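Local coordinates for inclusion membrane protein A (Chlamydia trachomatis, PDB 6E6A), which probably promotes homotypic fusion of chlamydial inclusions as a SNARE-like inclusion membrane protein, of which this chain is the soluble domain, at residues 27-32 against 56-61. The protein carries 3 engineered substitutions. Sequence-based numbering, arbitrary orientation.
Sequences VLQKEF and CLQAFR. Engineered in segment 56-61: Ala59 (natural residue Gly). With NA (sodium ion), chain C.
The side-chain amides of Gln29 and Gln58 meet nearly coplanar, their planes 13° apart, and Gln29 NE2 donates to Gln58 OE1 over 3.1 Å. That acceptor lies within the Gln29 amide plane, and the N-H...O angle of 157° indicates a fairly straight bond, though the donor is tilted from the Gln58 carbonyl plane. The Arg61 guanidinium stands at 80° to the Gln29 amide; its NH1 comes within 2.6 Å of Gln29 OE1, but the bent geometry marks a weak hydrogen bond. NH1 also makes a weak bond to Gln58 OE1, so this one nitrogen is shared by two neighbouring amide oxygens. Gln58 NE2 is bonded to Asp62.

These groups bridge antiparallel helices 18-38 and 44-62 of an all-helical bundle; the axes of 27-32 and 56-61 approach to 9.4 Å. Gln29 CB points toward the other helix, and from CG, set between backbone N and carbonyl carbon, the chain runs extended, carrying the amide across. Closer to the Gln29 backbone the contact turns apolar: Leu57 CD1 rests 3.8 Å from Leu28 CB, and Gln29 CB lies 4.0 Å from Leu57 CB. Elsewhere, Glu31 OE1 binds sodium at 2.5 Å and OE2 salt-bridges Arg115.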
ATOM      1  N   VAL A  27       9.284   5.401  -5.746  1.00  6.34           N
ATOM      2  CA  VAL A  27      10.322   6.331  -5.285  1.00  7.54           C
ATOM      3  C   VAL A  27      10.823   5.945  -3.888  1.00  8.53           C
ATOM      4  O   VAL A  27      12.036   5.846  -3.642  1.00 12.62           O
ATOM      5  CB  VAL A  27       9.789   7.776  -5.314  1.00 13.84           C
ATOM      6  CG1 VAL A  27      10.795   8.751  -4.683  1.00  9.92           C
ATOM      7  CG2 VAL A  27       9.438   8.196  -6.748  1.00  5.76           C
ATOM      8  N   LEU A  28       9.895   5.703  -2.957  1.00  9.00           N
ATOM      9  CA  LEU A  28      10.279   5.522  -1.556  1.00  4.37           C
ATOM     10  C   LEU A  28      10.986   4.188  -1.311  1.00  6.81           C
ATOM     11  O   LEU A  28      11.895   4.111  -0.472  1.00  8.03           O
ATOM     12  CB  LEU A  28       9.051   5.659  -0.650  1.00  4.48           C
ATOM     13  CG  LEU A  28       8.484   7.085  -0.574  1.00  6.63           C
ATOM     14  CD1 LEU A  28       7.233   7.139   0.284  1.00  9.03           C
ATOM     15  CD2 LEU A  28       9.539   8.033  -0.025  1.00  4.69           C
ATOM     16  N   GLN A  29      10.589   3.119  -2.013  1.00  8.09           N
ATOM     17  CA  GLN A  29      11.262   1.839  -1.793  1.00  8.74           C
ATOM     18  C   GLN A  29      12.747   1.930  -2.132  1.00  7.38           C
ATOM     19  O   GLN A  29      13.594   1.396  -1.404  1.00  6.50           O
ATOM     20  CB  GLN A  29      10.578   0.723  -2.600  1.00  8.87           C
ATOM     21  CG  GLN A  29      10.733   0.832  -4.119  1.00  8.65           C
ATOM     22  CD  GLN A  29      10.040  -0.285  -4.881  1.00  9.80           C
ATOM     23  OE1 GLN A  29       9.894  -0.215  -6.098  1.00  8.98           O
ATOM     24  NE2 GLN A  29       9.625  -1.329  -4.172  1.00  5.97           N
ATOM     25  N   LYS A  30      13.085   2.625  -3.223  1.00  6.56           N
ATOM     26  CA  LYS A  30      14.487   2.820  -3.582  1.00 10.34           C
ATOM     27  C   LYS A  30      15.182   3.799  -2.642  1.00  8.59           C
ATOM     28  O   LYS A  30      16.357   3.609  -2.306  1.00 11.20           O
ATOM     29  CB  LYS A  30      14.590   3.287  -5.029  1.00 14.27           C
ATOM     30  CG  LYS A  30      14.031   2.277  -6.024  1.00  8.33           C
ATOM     31  CD  LYS A  30      14.530   2.566  -7.426  1.00  8.57           C
ATOM     32  CE  LYS A  30      14.194   3.995  -7.840  1.00 14.12           C
ATOM     33  NZ  LYS A  30      12.762   4.168  -8.174  1.00 20.92           N
ATOM     34  N   GLU A  31      14.487   4.858  -2.219  1.00  9.72           N
ATOM     35  CA  GLU A  31      15.083   5.774  -1.247  1.00  9.64           C
ATOM     36  C   GLU A  31      15.518   5.024   0.006  1.00 10.69           C
ATOM     37  O   GLU A  31      16.627   5.228   0.519  1.00  7.95           O
ATOM     38  CB  GLU A  31      14.085   6.880  -0.890  1.00 10.65           C
ATOM     39  CG  GLU A  31      14.676   8.023  -0.046  1.00 21.48           C
ATOM     40  CD  GLU A  31      15.688   8.863  -0.811  1.00 17.94           C
ATOM     41  OE1 GLU A  31      15.636   8.876  -2.060  1.00 21.64           O
ATOM     42  OE2 GLU A  31      16.541   9.509  -0.166  1.00 18.72           O
ATOM     43  N   PHE A  32      14.686   4.104   0.479  1.00  7.61           N
ATOM     44  CA  PHE A  32      15.042   3.386   1.693  1.00  9.94           C
ATOM     45  C   PHE A  32      16.031   2.247   1.437  1.00  9.65           C
ATOM     46  O   PHE A  32      16.851   1.962   2.313  1.00  9.26           O
ATOM     47  CB  PHE A  32      13.767   2.944   2.414  1.00  4.73           C
ATOM     48  CG  PHE A  32      13.155   4.056   3.224  1.00  9.71           C
ATOM     49  CD1 PHE A  32      13.592   4.315   4.510  1.00 13.18           C
ATOM     50  CD2 PHE A  32      12.207   4.897   2.667  1.00 13.09           C
ATOM     51  CE1 PHE A  32      13.064   5.367   5.240  1.00 12.47           C
ATOM     52  CE2 PHE A  32      11.673   5.947   3.398  1.00  6.94           C
ATOM     53  CZ  PHE A  32      12.106   6.181   4.677  1.00 11.79           C
ATOM     54  N   CYS A  56       8.365  -4.572   1.442  1.00 11.68           N
ATOM     55  CA  CYS A  56       7.078  -4.129   1.983  1.00 10.72           C
ATOM     56  C   CYS A  56       6.314  -3.256   0.985  1.00 10.75           C
ATOM     57  O   CYS A  56       5.121  -3.472   0.740  1.00  7.54           O
ATOM     58  CB  CYS A  56       7.310  -3.383   3.297  1.00 10.15           C
ATOM     59  SG  CYS A  56       5.872  -2.495   3.942  1.00 14.18           S
ATOM     60  N   LEU A  57       6.984  -2.259   0.401  1.00 10.21           N
ATOM     61  CA  LEU A  57       6.331  -1.386  -0.570  1.00  5.02           C
ATOM     62  C   LEU A  57       6.134  -2.064  -1.924  1.00 10.03           C
ATOM     63  O   LEU A  57       5.175  -1.744  -2.640  1.00  7.13           O
ATOM     64  CB  LEU A  57       7.128  -0.093  -0.735  1.00  4.64           C
ATOM     65  CG  LEU A  57       7.323   0.773   0.506  1.00  7.88           C
ATOM     66  CD1 LEU A  57       7.823   2.144   0.104  1.00  7.22           C
ATOM     67  CD2 LEU A  57       6.025   0.876   1.285  1.00 19.48           C
ATOM     68  N   GLN A  58       7.047  -2.968  -2.303  1.00 10.62           N
ATOM     69  CA  GLN A  58       6.921  -3.707  -3.560  1.00 11.68           C
ATOM     70  C   GLN A  58       5.610  -4.474  -3.625  1.00 12.10           C
ATOM     71  O   GLN A  58       5.039  -4.636  -4.710  1.00 13.11           O
ATOM     72  CB  GLN A  58       8.106  -4.659  -3.745  1.00  6.66           C
ATOM     73  CG  GLN A  58       8.113  -5.423  -5.078  1.00  7.30           C
ATOM     74  CD  GLN A  58       8.086  -4.498  -6.273  1.00  6.59           C
ATOM     75  OE1 GLN A  58       8.674  -3.420  -6.244  1.00  7.27           O
ATOM     76  NE2 GLN A  58       7.401  -4.912  -7.333  1.00  9.58           N
ATOM     77  N   ALA A  59       5.137  -4.990  -2.485  1.00  8.70           N
ATOM     78  CA  ALA A  59       3.864  -5.719  -2.500  1.00  8.10           C
ATOM     79  C   ALA A  59       2.728  -4.895  -3.121  1.00 10.81           C
ATOM     80  O   ALA A  59       1.863  -5.448  -3.813  1.00  9.48           O
ATOM     81  CB  ALA A  59       3.483  -6.167  -1.087  1.00 13.82           C
ATOM     82  N   PHE A  60       2.692  -3.578  -2.879  1.00  5.58           N
ATOM     83  CA  PHE A  60       1.649  -2.763  -3.502  1.00  4.38           C
ATOM     84  C   PHE A  60       1.805  -2.725  -5.018  1.00  4.29           C
ATOM     85  O   PHE A  60       0.811  -2.819  -5.753  1.00  8.02           O
ATOM     86  CB  PHE A  60       1.651  -1.331  -2.956  1.00  9.67           C
ATOM     87  CG  PHE A  60       0.598  -0.445  -3.591  1.00 11.56           C
ATOM     88  CD1 PHE A  60       0.815   0.152  -4.827  1.00  8.91           C
ATOM     89  CD2 PHE A  60      -0.622  -0.233  -2.960  1.00  8.85           C
ATOM     90  CE1 PHE A  60      -0.153   0.942  -5.422  1.00  4.34           C
ATOM     91  CE2 PHE A  60      -1.593   0.558  -3.545  1.00 11.08           C
ATOM     92  CZ  PHE A  60      -1.362   1.144  -4.781  1.00 10.24           C
ATOM     93  N   ARG A  61       3.040  -2.555  -5.498  1.00  7.93           N
ATOM     94  CA  ARG A  61       3.300  -2.518  -6.935  1.00  9.01           C
ATOM     95  C   ARG A  61       2.951  -3.844  -7.604  1.00  7.07           C
ATOM     96  O   ARG A  61       2.408  -3.862  -8.711  1.00  9.24           O
ATOM     97  CB  ARG A  61       4.768  -2.164  -7.184  1.00  6.71           C
ATOM     98  CG  ARG A  61       5.159  -0.791  -6.670  1.00  4.27           C
ATOM     99  CD  ARG A  61       6.604  -0.476  -7.018  1.00 11.55           C
ATOM    100  NE  ARG A  61       6.794  -0.207  -8.437  1.00 14.78           N
ATOM    101  CZ  ARG A  61       7.934  -0.431  -9.096  1.00 14.99           C
ATOM    102  NH1 ARG A  61       8.986  -0.937  -8.471  1.00 14.36           N
ATOM    103  NH2 ARG A  61       8.019  -0.150 -10.384  1.00 12.95           N
TER
HETATM  104 NA    NA C 301      16.178  10.302  -4.090  0.78 28.77          NA